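Local coordinates for DNA gyrase, B subunit, truncated (Myxococcus xanthus, PDB 3CWV), which probably supplies the ATP-binding part of a type II topoisomerase that breaks, passes and rejoins double-stranded DNA, at residues Q113-A118 with A137-M142; L66-R71 with D94-D99; Q274-A279 with A294-G299; G278-L283 with P351-R356; D235-Q240 with R311-A316. One frame throughout, in Å; residues are numbered along the deposited sequence.

In the fold
The five contacts divide between two regions, each built round a sheet, as expected of the ATPase and transducer domains of a GyrB subunit. Contact 2 comes first along the chain, then contact 1. Both reach the eight-stranded sheet, their centres lie 15 Å apart, and Trp117 of contact 1 packs on Phe67 of contact 2. Contacts 3, 4 and 5 belong to the region round the five-stranded sheet. Contacts 3 and 4, with centres 8 Å apart, share helix 267-284, and Arg356 probably bonds to Gln298 between them. Contact 5 brackets contact 3 in sequence, and its segments alternate with those of contact 4. Contact 1 lies about 60 Å from contact 4, centre to centre, and none of the five joins the two regions.

Contact 1 of 5, residues Q113-A118 with A137-M142; sequences QVDIWA and AAVTPM
Asp115 OD1 is a buried oxygen gripped from outside the two segments by a salt bridge from Arg124 NE and a hydrogen bond from Gln122 NE2, and across the contact it meets the methyl CG2 of Val139 at 4.2 Å. The second oxygen is occupied as well: Gln113 NE2 donates to Asp115 OD2 over 2.9 Å, almost straight at 176°, in the amide plane of Gln113 and onto the syn lone pair of the carboxylate. So many donors would probably favour the ionised form of Asp115. Its side chain and that of Val139 stand at about a right angle to each other.

Strand 121-128 runs between strands 109-118 and 131-139 in a mixed eight-stranded sheet, consistent with the GHKL ATPase domain of GyrB proteins. Asp115 and Val139 therefore approach across an intervening strand, the one that supplies Arg124 and Gln122, and their CA atoms remain 8.7 Å apart.

Further along, the chain leaves strand 131-139 through the cis peptide before Pro141 and delivers Met142 to the rim of the Trp117 indole. Met142 CG lies 3.8 Å from Trp117 CD1, close to the ring plane. The sulfur forms a Met-aromatic contact at the edge, Met142 SD being 5.1 Å from the centroid of the five-membered ring of Trp117. A bend at the last torsion of Met142 (chi3 90°) keeps the terminal methyl CE close to Trp117 CD1. Beside this hydrophobic edge, Trp117 NE1 donates to the carbonyl oxygen of Glu143, which helps to fix the rotation of the indole.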
# COMPACT_ATOMS: atom_id res chain seq x y z
N GLN A 113 19.44 -12.90 -0.16
CA GLN A 113 20.30 -12.45 -1.26
C GLN A 113 19.71 -11.19 -1.82
O GLN A 113 18.53 -11.15 -2.18
CB GLN A 113 20.39 -13.53 -2.33
CG GLN A 113 21.17 -13.07 -3.56
CD GLN A 113 21.36 -14.20 -4.56
OE1 GLN A 113 21.70 -15.32 -4.18
NE2 GLN A 113 21.14 -13.91 -5.86
N VAL A 114 20.52 -10.13 -1.90
CA VAL A 114 20.04 -8.91 -2.48
C VAL A 114 20.88 -8.63 -3.76
O VAL A 114 22.09 -8.66 -3.70
CB VAL A 114 20.22 -7.74 -1.48
CG1 VAL A 114 19.89 -6.39 -2.10
CG2 VAL A 114 19.29 -7.97 -0.25
N ASP A 115 20.21 -8.32 -4.85
CA ASP A 115 20.91 -7.97 -6.11
C ASP A 115 20.54 -6.56 -6.50
O ASP A 115 19.38 -6.16 -6.39
CB ASP A 115 20.51 -8.92 -7.22
CG ASP A 115 21.05 -10.33 -7.02
OD1 ASP A 115 22.21 -10.57 -7.41
OD2 ASP A 115 20.29 -11.22 -6.53
N ILE A 116 21.53 -5.78 -6.93
CA ILE A 116 21.27 -4.40 -7.32
C ILE A 116 21.88 -4.26 -8.72
O ILE A 116 23.04 -4.62 -8.92
CB ILE A 116 21.92 -3.35 -6.36
CG1 ILE A 116 21.59 -3.60 -4.87
CG2 ILE A 116 21.50 -1.92 -6.74
CD1 ILE A 116 22.74 -4.29 -4.12
N TRP A 117 21.09 -3.78 -9.67
CA TRP A 117 21.56 -3.57 -11.05
C TRP A 117 21.61 -2.07 -11.23
O TRP A 117 20.67 -1.37 -10.87
CB TRP A 117 20.58 -4.16 -12.08
CG TRP A 117 20.52 -5.68 -12.19
CD1 TRP A 117 21.16 -6.47 -13.09
CD2 TRP A 117 19.72 -6.56 -11.38
NE1 TRP A 117 20.83 -7.79 -12.89
CE2 TRP A 117 19.94 -7.87 -11.84
CE3 TRP A 117 18.86 -6.36 -10.29
CZ2 TRP A 117 19.33 -8.99 -11.27
CZ3 TRP A 117 18.25 -7.47 -9.71
CH2 TRP A 117 18.47 -8.76 -10.21
N ALA A 118 22.71 -1.56 -11.80
CA ALA A 118 22.86 -0.13 -12.10
C ALA A 118 24.07 0.04 -13.03
O ALA A 118 25.05 -0.68 -12.90
CB ALA A 118 23.08 0.67 -10.84
N ALA A 137 29.61 -8.48 -3.44
CA ALA A 137 30.60 -8.71 -4.52
C ALA A 137 29.92 -8.51 -5.84
O ALA A 137 28.70 -8.64 -5.92
CB ALA A 137 31.15 -10.13 -4.45
N ALA A 138 30.70 -8.20 -6.88
CA ALA A 138 30.15 -8.01 -8.23
C ALA A 138 29.61 -9.33 -8.78
O ALA A 138 30.09 -10.40 -8.41
CB ALA A 138 31.22 -7.43 -9.19
N VAL A 139 28.60 -9.23 -9.64
CA VAL A 139 28.12 -10.35 -10.42
C VAL A 139 28.57 -10.08 -11.85
O VAL A 139 28.09 -9.15 -12.50
CB VAL A 139 26.58 -10.46 -10.36
CG1 VAL A 139 26.10 -11.70 -11.09
CG2 VAL A 139 26.11 -10.48 -8.89
N THR A 140 29.53 -10.87 -12.31
CA THR A 140 30.10 -10.71 -13.66
C THR A 140 30.15 -12.07 -14.37
O THR A 140 30.69 -13.04 -13.84
CB THR A 140 31.51 -10.08 -13.61
OG1 THR A 140 32.38 -10.93 -12.86
CG2 THR A 140 31.49 -8.72 -12.92
N PRO A 141 29.54 -12.17 -15.57
CA PRO A 141 28.83 -11.07 -16.22
C PRO A 141 27.48 -10.84 -15.53
O PRO A 141 27.00 -11.72 -14.82
CB PRO A 141 28.61 -11.61 -17.64
CG PRO A 141 28.44 -13.09 -17.42
CD PRO A 141 29.44 -13.42 -16.34
N MET A 142 26.91 -9.66 -15.75
CA MET A 142 25.59 -9.25 -15.30
C MET A 142 24.54 -10.27 -15.73
O MET A 142 24.50 -10.71 -16.88
CB MET A 142 25.27 -7.88 -15.93
CG MET A 142 24.21 -7.07 -15.22
SD MET A 142 23.53 -5.67 -16.14
CE MET A 142 22.15 -6.39 -17.03

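Contact 2 of 5, residues L66-R71 with D94-D99; sequences LFCTSR and DGWGWD
Strand 66-70 presents Leu66 and Cys68 to Trp96, which rides on a type II beta turn from Gly95 to Trp98 closed by a 3.0 Å hydrogen bond from Trp98 N to Gly95 O. Gly97 takes the third position of that turn with the positive phi (78°) that this turn type calls for. From there the Trp96 indole reaches back to the strand, with CG swung anti to the backbone N (chi1 -160°).

Two side chains meet the indole. Cys68 spans NE1 and CZ2: its CB is 4.0 Å from Trp96 NE1, and its SG is 4.1 Å from Trp96 CZ2. The sulfur sits at the ring edge, the line from Cys68 SG to the centroid of the five-membered ring of Trp96 lying 88° off the ring normal. This is a Cys sulfur-aromatic contact. Leu66 reaches the same benzo carbon from further off, its CD2 lying 4.5 Å from Trp96 CZ2 at the edge, near the ring plane.

The indole thus sits between the sheet and helices of the presumed ATPase domain. Val41 and Glu45 of helix 28-47 and Asn77 and Leu78 of helix 75-82 also touch it, as do Val153 and Val155 on the adjacent strand 151-159.

No direct hydrogen bond joins the two segments. One water lies between them, donating to Thr69 O at 2.9 Å and accepting a weak bond from Trp96 NE1 at 3.1 Å, in the plane of the indole. The chemistry implies a contact held mainly by apolar and sulfur-aromatic packing, in which the water gives the buried indole N-H a weak partner and links it to the strand backbone.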
# COMPACT_ATOMS: atom_id res chain seq x y z
N LEU A 66 11.19 -10.13 -3.94
CA LEU A 66 10.54 -8.95 -4.49
C LEU A 66 11.57 -8.23 -5.35
O LEU A 66 12.70 -8.02 -4.90
CB LEU A 66 10.06 -8.02 -3.36
CG LEU A 66 9.39 -6.73 -3.88
CD1 LEU A 66 7.92 -6.84 -3.80
CD2 LEU A 66 9.88 -5.53 -3.14
N PHE A 67 11.20 -7.92 -6.60
CA PHE A 67 12.03 -7.09 -7.48
C PHE A 67 11.32 -5.78 -7.79
O PHE A 67 10.10 -5.77 -8.00
CB PHE A 67 12.38 -7.83 -8.78
CG PHE A 67 13.07 -6.95 -9.80
CD1 PHE A 67 14.44 -6.75 -9.75
CD2 PHE A 67 12.33 -6.29 -10.78
CE1 PHE A 67 15.08 -5.91 -10.66
CE2 PHE A 67 12.96 -5.45 -11.71
CZ PHE A 67 14.33 -5.27 -11.65
N CYS A 68 12.09 -4.69 -7.83
CA CYS A 68 11.56 -3.36 -8.15
C CYS A 68 12.49 -2.70 -9.16
O CYS A 68 13.69 -2.78 -8.99
CB CYS A 68 11.59 -2.49 -6.91
SG CYS A 68 10.40 -2.93 -5.68
N THR A 69 11.93 -2.05 -10.18
CA THR A 69 12.74 -1.23 -11.09
C THR A 69 12.92 0.11 -10.43
O THR A 69 12.19 0.46 -9.50
CB THR A 69 12.05 -1.04 -12.48
OG1 THR A 69 10.72 -0.53 -12.30
CG2 THR A 69 11.98 -2.39 -13.23
N SER A 70 13.89 0.88 -10.91
CA SER A 70 14.27 2.10 -10.23
C SER A 70 15.11 2.94 -11.18
O SER A 70 15.68 2.41 -12.14
CB SER A 70 15.11 1.76 -8.98
OG SER A 70 15.37 2.93 -8.20
N ARG A 71 15.18 4.25 -10.91
CA ARG A 71 16.19 5.08 -11.57
C ARG A 71 17.17 5.60 -10.54
O ARG A 71 18.12 6.29 -10.88
CB ARG A 71 15.54 6.27 -12.30
CG ARG A 71 14.99 5.97 -13.70
CD ARG A 71 13.66 6.69 -13.89
NE ARG A 71 12.60 5.91 -13.26
CZ ARG A 71 11.58 6.40 -12.57
NH1 ARG A 71 11.44 7.71 -12.39
NH2 ARG A 71 10.69 5.56 -12.04
N ASP A 94 16.98 9.58 2.94
CA ASP A 94 16.27 9.15 1.73
C ASP A 94 16.93 7.92 1.15
O ASP A 94 18.12 7.69 1.37
CB ASP A 94 16.29 10.24 0.64
CG ASP A 94 15.70 11.57 1.11
OD1 ASP A 94 14.54 11.83 0.76
OD2 ASP A 94 16.41 12.33 1.84
N GLY A 95 16.18 7.14 0.39
CA GLY A 95 16.76 5.94 -0.21
C GLY A 95 15.77 4.82 -0.27
O GLY A 95 14.74 4.83 0.44
N TRP A 96 16.07 3.87 -1.15
CA TRP A 96 15.29 2.63 -1.25
C TRP A 96 15.23 1.93 0.12
O TRP A 96 16.24 1.50 0.66
CB TRP A 96 15.87 1.70 -2.32
CG TRP A 96 14.88 0.69 -2.78
CD1 TRP A 96 13.98 0.81 -3.82
CD2 TRP A 96 14.66 -0.61 -2.22
NE1 TRP A 96 13.22 -0.35 -3.94
CE2 TRP A 96 13.61 -1.23 -2.96
CE3 TRP A 96 15.27 -1.33 -1.18
CZ2 TRP A 96 13.15 -2.52 -2.68
CZ3 TRP A 96 14.81 -2.61 -0.90
CH2 TRP A 96 13.75 -3.19 -1.66
N GLY A 97 14.04 1.82 0.70
CA GLY A 97 13.88 1.14 2.02
C GLY A 97 14.31 2.00 3.21
O GLY A 97 14.28 1.54 4.34
N TRP A 98 14.66 3.27 2.97
CA TRP A 98 15.01 4.17 4.06
C TRP A 98 13.75 4.50 4.87
O TRP A 98 12.71 4.81 4.29
CB TRP A 98 15.65 5.47 3.54
CG TRP A 98 16.41 6.21 4.59
CD1 TRP A 98 15.91 7.12 5.47
CD2 TRP A 98 17.82 6.14 4.84
NE1 TRP A 98 16.93 7.61 6.27
CE2 TRP A 98 18.10 7.01 5.91
CE3 TRP A 98 18.87 5.42 4.25
CZ2 TRP A 98 19.40 7.21 6.40
CZ3 TRP A 98 20.18 5.60 4.77
CH2 TRP A 98 20.42 6.49 5.82
N ASP A 99 13.86 4.48 6.18
CA ASP A 99 12.71 4.59 7.07
C ASP A 99 11.58 3.57 6.76
O ASP A 99 10.40 3.91 6.75
CB ASP A 99 12.14 6.01 7.07
CG ASP A 99 11.28 6.30 8.33
OD1 ASP A 99 11.52 5.69 9.38
OD2 ASP A 99 10.37 7.15 8.24
O HOH W 1 12.23 0.70 -6.66

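Contact 3 of 5, residues Q274-A279 with A294-G299; sequences QALRGA and ARVAQG
Leu276 and Val296 lie side by side and run antiparallel, each reaching from its own helix toward the other segment. Their methyls meet alongside: Leu276 CD2 lies 3.8 Å from Val296 CG1, and Leu276 CG follows at 4.2 Å from the same methyl. The leucine branch gets there because CG stands anti to the backbone N (chi1 -180°), which carries the isobutyl group outward from helix 267-284.

The two methyls of Val296 divide the work. CG1, which is anti to the backbone N of Val296, takes Leu276, whereas CG2 turns to the next residue of the helix and lies 4.4 Å from the aliphatic carbon CG of Arg277. Val296 is thus lodged against two consecutive side chains, and its CA comes to 7.4 Å from that of Arg277. The aliphatic part of Arg277, at CG, takes part in this packing. Its guanidinium group is engaged beyond the two segments, NH2 donating to the carbonyl oxygen of Arg288 and NE, more weakly, to that of Phe291; these bonds tie it to the backbone of the segment linking the two helices.

No hydrogen bond crosses between the segments, so their union is apolar. The core continues toward the sheet: Leu276 also packs on Trp293, and it reaches Leu243 and Trp245 of strand 237-245. Helix 293-296 ends here, and the chain turns through Ala297 to Gly299 before strand 300-307 begins. Helices packed on one sheet in this way are consistent with the ribosomal S5 domain 2-like transducer domain of GyrB.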
# COMPACT_ATOMS: atom_id res chain seq x y z
N GLN A 274 -18.62 13.87 5.29
CA GLN A 274 -19.21 15.15 5.65
C GLN A 274 -19.53 15.98 4.42
O GLN A 274 -20.58 16.64 4.35
CB GLN A 274 -18.31 15.93 6.63
CG GLN A 274 -18.33 15.31 8.05
CD GLN A 274 -19.72 15.36 8.71
OE1 GLN A 274 -20.41 14.34 8.82
NE2 GLN A 274 -20.12 16.55 9.13
N ALA A 275 -18.63 15.95 3.44
CA ALA A 275 -18.83 16.64 2.17
C ALA A 275 -20.05 16.09 1.41
O ALA A 275 -20.84 16.86 0.87
CB ALA A 275 -17.57 16.55 1.30
N LEU A 276 -20.21 14.76 1.40
CA LEU A 276 -21.33 14.12 0.69
C LEU A 276 -22.68 14.33 1.39
O LEU A 276 -23.67 14.72 0.76
CB LEU A 276 -21.07 12.62 0.51
CG LEU A 276 -22.14 11.77 -0.22
CD1 LEU A 276 -22.51 12.34 -1.60
CD2 LEU A 276 -21.68 10.34 -0.35
N ARG A 277 -22.71 14.05 2.69
CA ARG A 277 -23.91 14.28 3.49
C ARG A 277 -24.37 15.74 3.41
O ARG A 277 -25.57 16.01 3.44
CB ARG A 277 -23.66 13.92 4.95
CG ARG A 277 -23.64 12.43 5.23
CD ARG A 277 -23.44 12.20 6.72
NE ARG A 277 -24.53 12.81 7.47
CZ ARG A 277 -24.54 13.01 8.78
NH1 ARG A 277 -23.51 12.62 9.52
NH2 ARG A 277 -25.59 13.58 9.36
N GLY A 278 -23.40 16.65 3.29
CA GLY A 278 -23.65 18.07 3.17
C GLY A 278 -24.13 18.52 1.80
O GLY A 278 -24.90 19.48 1.69
N ALA A 279 -23.64 17.85 0.75
CA ALA A 279 -24.07 18.11 -0.60
C ALA A 279 -25.51 17.67 -0.75
O ALA A 279 -26.32 18.39 -1.33
CB ALA A 279 -23.17 17.38 -1.60
N ALA A 294 -25.33 5.95 7.62
CA ALA A 294 -25.87 4.60 7.48
C ALA A 294 -26.89 4.48 6.34
O ALA A 294 -26.97 3.43 5.69
CB ALA A 294 -26.49 4.14 8.79
N ARG A 295 -27.66 5.54 6.10
CA ARG A 295 -28.64 5.56 5.01
C ARG A 295 -27.95 5.85 3.68
O ARG A 295 -28.09 5.10 2.71
CB ARG A 295 -29.75 6.58 5.28
CG ARG A 295 -30.90 6.06 6.14
N VAL A 296 -27.19 6.95 3.65
CA VAL A 296 -26.46 7.36 2.45
C VAL A 296 -25.60 6.21 1.90
O VAL A 296 -25.51 6.03 0.69
CB VAL A 296 -25.59 8.60 2.71
CG1 VAL A 296 -24.75 8.96 1.48
CG2 VAL A 296 -26.45 9.77 3.11
N ALA A 297 -25.01 5.42 2.80
CA ALA A 297 -24.05 4.36 2.43
C ALA A 297 -24.66 3.01 2.03
O ALA A 297 -23.92 2.07 1.72
CB ALA A 297 -23.03 4.16 3.55
N GLN A 298 -25.99 2.90 2.07
CA GLN A 298 -26.64 1.65 1.65
C GLN A 298 -26.31 1.37 0.19
O GLN A 298 -26.51 2.22 -0.66
CB GLN A 298 -28.15 1.72 1.87
CG GLN A 298 -28.55 1.35 3.28
CD GLN A 298 -29.87 1.98 3.70
OE1 GLN A 298 -30.67 2.44 2.87
NE2 GLN A 298 -30.11 2.02 5.01
N GLY A 299 -25.75 0.19 -0.08
CA GLY A 299 -25.31 -0.16 -1.43
C GLY A 299 -24.05 0.54 -1.92
O GLY A 299 -23.64 0.34 -3.06

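Contact 4 of 5, residues G278-L283 with P351-R356; sequences GALAKL and PALLAR
This is a small helix-to-helix leucine contact in the presumed transducer domain, near the end of the modelled chain, where Leu280 and Leu283 of helix 267-284 meet Leu353 and Leu354 of the short helix 350-354. Among CA atoms of the two segments, those of Leu280 and Leu354 are nearest, 6.6 Å apart, and no hydrogen bond passes between the segments.

Leu280 CD2 approaches Leu353 CB at 4.2 Å, and the two side chains cross obliquely. The methyl of Leu280 thus touches the base of the other leucine. One turn later the roles reverse: it is the base of Leu283, atom CB, that receives a methyl, CD1 of Leu354, at 4.2 Å. The base of Leu354 is not aimed at helix 267-284, and it is the far end of the side chain, at CD1, that swings over to Leu283.

Helix 350-354 stops at this point. Ala355 is the first residue to depart from helical angles, and the extended side chain of the following Arg356 passes beside Leu353, whose CD2 lies 3.6 Å above one face of the Arg356 guanidinium plane, toward the rim. That group is also tied to the neighbouring contact, since Arg356 NH1 donates to the carbonyl oxygen of Gln298.

Among the neighbouring elements, Leu280 and Leu283 both touch Leu344 of helix 328-345, which therefore packs against helix 267-284 here too. Leu353 and Arg356 rest on Trp245 of strand 237-245, so the short C-terminal helix bridges from helix 267-284 to the five-stranded sheet.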
# COMPACT_ATOMS: atom_id res chain seq x y z
N GLY A 278 -23.40 16.65 3.29
CA GLY A 278 -23.65 18.07 3.17
C GLY A 278 -24.13 18.52 1.80
O GLY A 278 -24.90 19.48 1.69
N ALA A 279 -23.64 17.85 0.75
CA ALA A 279 -24.07 18.11 -0.60
C ALA A 279 -25.51 17.67 -0.75
O ALA A 279 -26.32 18.39 -1.33
CB ALA A 279 -23.17 17.38 -1.60
N LEU A 280 -25.84 16.51 -0.20
CA LEU A 280 -27.20 16.00 -0.24
C LEU A 280 -28.17 16.90 0.53
O LEU A 280 -29.22 17.26 0.01
CB LEU A 280 -27.27 14.56 0.29
CG LEU A 280 -26.50 13.55 -0.56
CD1 LEU A 280 -26.53 12.21 0.11
CD2 LEU A 280 -27.07 13.46 -1.97
N ALA A 281 -27.80 17.24 1.77
CA ALA A 281 -28.57 18.19 2.58
C ALA A 281 -28.95 19.45 1.80
O ALA A 281 -30.12 19.83 1.75
CB ALA A 281 -27.81 18.56 3.84
N LYS A 282 -27.98 20.07 1.16
CA LYS A 282 -28.23 21.30 0.42
C LYS A 282 -29.16 21.08 -0.78
O LYS A 282 -30.11 21.85 -0.99
CB LYS A 282 -26.92 21.94 -0.01
CG LYS A 282 -25.99 22.28 1.16
CD LYS A 282 -25.13 23.49 0.86
CE LYS A 282 -24.42 23.99 2.12
NZ LYS A 282 -23.76 25.31 1.89
N LEU A 283 -28.90 20.03 -1.56
CA LEU A 283 -29.67 19.74 -2.76
C LEU A 283 -31.15 19.53 -2.45
O LEU A 283 -32.02 20.02 -3.17
CB LEU A 283 -29.09 18.53 -3.51
CG LEU A 283 -27.81 18.75 -4.32
CD1 LEU A 283 -27.31 17.43 -4.94
CD2 LEU A 283 -28.00 19.80 -5.40
N PRO A 351 -31.40 11.38 -7.43
CA PRO A 351 -32.80 11.27 -7.01
C PRO A 351 -33.03 10.14 -6.02
O PRO A 351 -33.73 10.35 -5.03
CB PRO A 351 -33.54 11.01 -8.33
CG PRO A 351 -32.70 11.74 -9.34
CD PRO A 351 -31.28 11.46 -8.90
N ALA A 352 -32.44 8.98 -6.26
CA ALA A 352 -32.54 7.85 -5.34
C ALA A 352 -31.97 8.16 -3.96
O ALA A 352 -32.55 7.79 -2.94
CB ALA A 352 -31.87 6.62 -5.93
N LEU A 353 -30.82 8.83 -3.92
CA LEU A 353 -30.20 9.22 -2.64
C LEU A 353 -31.02 10.31 -1.95
O LEU A 353 -31.17 10.32 -0.74
CB LEU A 353 -28.77 9.74 -2.85
CG LEU A 353 -27.73 8.78 -3.44
CD1 LEU A 353 -26.37 9.46 -3.43
CD2 LEU A 353 -27.71 7.48 -2.65
N LEU A 354 -31.53 11.23 -2.76
CA LEU A 354 -32.32 12.36 -2.26
C LEU A 354 -33.60 11.82 -1.64
O LEU A 354 -34.09 12.35 -0.65
CB LEU A 354 -32.62 13.29 -3.43
CG LEU A 354 -32.28 14.76 -3.32
CD1 LEU A 354 -31.57 15.27 -4.58
CD2 LEU A 354 -33.57 15.52 -3.08
N ALA A 355 -34.11 10.73 -2.21
CA ALA A 355 -35.32 10.08 -1.72
C ALA A 355 -35.06 9.19 -0.50
O ALA A 355 -35.95 8.43 -0.09
CB ALA A 355 -35.97 9.27 -2.85
N ARG A 356 -33.86 9.27 0.06
CA ARG A 356 -33.47 8.44 1.21
C ARG A 356 -33.63 9.16 2.55
O ARG A 356 -33.49 8.53 3.61
CB ARG A 356 -32.03 7.93 1.06
CG ARG A 356 -31.89 6.71 0.19
CD ARG A 356 -30.42 6.28 0.02
NE ARG A 356 -30.35 5.15 -0.90
CZ ARG A 356 -29.30 4.35 -1.08
NH1 ARG A 356 -28.18 4.54 -0.38
NH2 ARG A 356 -29.37 3.36 -1.95

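Contact 5 of 5, residues D235-Q240 with R311-A316; sequences DGLRVQ and RQMAFA
Leu237 carries this contact with one methyl, CD2, which has Gln312 OE1 at 3.5 Å and Met313 CE at 3.7 Å. Its CG lies beside the backbone N (chi1 -66°); CD1 continues the extended chain, while CD2 is the methyl bent off it toward Gln312 and Met313.

The two partners arrive differently. Gln312 begins with CG beside its backbone N and then runs extended, so that the amide oxygen ends near both CD2 and CG of the leucine. Met313 instead folds at its second and third torsions (chi2 -62°), and this doubled-back chain brings the terminal methyl to the leucine, the two side chains pointing opposite ways as they pass. Met313 also touches Asn258 of a nearby loop.

Leu237 opens strand 237-245, just after the tight turn through Asp235 and Gly236 that links it to strand 228-234 in the sheet of the presumed transducer domain. The loop after strand 300-307 is thereby packed onto the start of this hairpin strand.

Gln312 OE1 also comes within 3.5 Å of Asp235 O, but both are acceptors. The contact therefore rests on apolar packing of Leu237 with Met313; Gln312 OE1 is in van der Waals contact only, and its closeness to Asp235 O adds no bond.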
# COMPACT_ATOMS: atom_id res chain seq x y z
N ASP A 235 -1.67 20.48 0.95
CA ASP A 235 -0.52 20.57 1.82
C ASP A 235 0.43 19.37 1.66
O ASP A 235 0.88 18.82 2.66
CB ASP A 235 -0.96 20.69 3.29
CG ASP A 235 0.02 21.46 4.11
OD1 ASP A 235 0.57 22.45 3.57
OD2 ASP A 235 0.27 21.07 5.28
N GLY A 236 0.71 18.97 0.42
CA GLY A 236 1.66 17.88 0.16
C GLY A 236 1.09 16.47 0.25
O GLY A 236 1.82 15.48 0.04
N LEU A 237 -0.21 16.38 0.53
CA LEU A 237 -0.91 15.12 0.79
C LEU A 237 -1.86 14.84 -0.36
O LEU A 237 -2.71 15.68 -0.67
CB LEU A 237 -1.75 15.24 2.07
CG LEU A 237 -1.02 15.41 3.41
CD1 LEU A 237 -1.99 15.24 4.54
CD2 LEU A 237 0.11 14.41 3.54
N ARG A 238 -1.75 13.66 -0.97
CA ARG A 238 -2.66 13.28 -2.03
C ARG A 238 -3.87 12.53 -1.51
O ARG A 238 -3.75 11.59 -0.72
CB ARG A 238 -1.94 12.45 -3.10
CG ARG A 238 -2.85 12.05 -4.24
CD ARG A 238 -2.12 11.07 -5.17
NE ARG A 238 -2.80 10.89 -6.45
CZ ARG A 238 -2.38 10.07 -7.42
NH1 ARG A 238 -1.29 9.32 -7.24
NH2 ARG A 238 -3.06 9.97 -8.55
N VAL A 239 -5.05 12.94 -1.94
CA VAL A 239 -6.27 12.28 -1.50
C VAL A 239 -6.92 11.73 -2.75
O VAL A 239 -7.11 12.46 -3.72
CB VAL A 239 -7.20 13.27 -0.81
CG1 VAL A 239 -8.54 12.61 -0.44
CG2 VAL A 239 -6.52 13.87 0.44
N GLN A 240 -7.18 10.42 -2.75
CA GLN A 240 -7.82 9.74 -3.88
C GLN A 240 -9.04 9.04 -3.33
O GLN A 240 -8.99 8.40 -2.27
CB GLN A 240 -6.89 8.70 -4.49
CG GLN A 240 -5.58 9.25 -5.03
CD GLN A 240 -4.58 8.15 -5.32
OE1 GLN A 240 -3.83 7.71 -4.44
NE2 GLN A 240 -4.56 7.70 -6.58
N ARG A 311 6.31 10.87 7.77
CA ARG A 311 6.35 11.70 8.98
C ARG A 311 5.07 12.51 9.18
O ARG A 311 4.72 12.84 10.31
CB ARG A 311 7.53 12.68 8.92
CG ARG A 311 7.43 13.71 7.78
CD ARG A 311 8.36 14.90 7.99
NE ARG A 311 8.07 15.61 9.24
CZ ARG A 311 7.02 16.41 9.44
NH1 ARG A 311 6.13 16.62 8.47
NH2 ARG A 311 6.85 17.01 10.61
N GLN A 312 4.40 12.83 8.07
CA GLN A 312 3.14 13.59 8.08
C GLN A 312 1.90 12.76 8.41
O GLN A 312 0.85 13.31 8.67
CB GLN A 312 2.92 14.30 6.73
CG GLN A 312 3.75 15.59 6.53
CD GLN A 312 3.36 16.36 5.26
OE1 GLN A 312 2.19 16.71 5.06
NE2 GLN A 312 4.35 16.66 4.43
N MET A 313 2.02 11.43 8.37
CA MET A 313 0.90 10.53 8.70
C MET A 313 0.78 10.44 10.22
O MET A 313 1.68 9.93 10.88
CB MET A 313 1.14 9.13 8.14
CG MET A 313 1.22 8.99 6.59
SD MET A 313 -0.29 9.48 5.70
CE MET A 313 0.29 11.06 5.08
N ALA A 314 -0.31 10.96 10.77
CA ALA A 314 -0.49 11.01 12.22
C ALA A 314 -1.79 10.32 12.56
O ALA A 314 -2.79 10.48 11.86
CB ALA A 314 -0.51 12.46 12.73
N PHE A 315 -1.78 9.56 13.65
CA PHE A 315 -2.88 8.69 14.00
C PHE A 315 -3.37 9.07 15.40
O PHE A 315 -2.67 9.78 16.13
CB PHE A 315 -2.41 7.23 13.93
CG PHE A 315 -1.98 6.80 12.55
CD1 PHE A 315 -2.91 6.30 11.65
CD2 PHE A 315 -0.65 6.92 12.15
CE1 PHE A 315 -2.54 5.91 10.35
CE2 PHE A 315 -0.25 6.54 10.85
CZ PHE A 315 -1.20 6.03 9.95
N ALA A 316 -4.57 8.64 15.76
CA ALA A 316 -5.13 8.96 17.06
C ALA A 316 -4.43 8.20 18.19
O ALA A 316 -4.53 8.57 19.37
CB ALA A 316 -6.62 8.64 17.08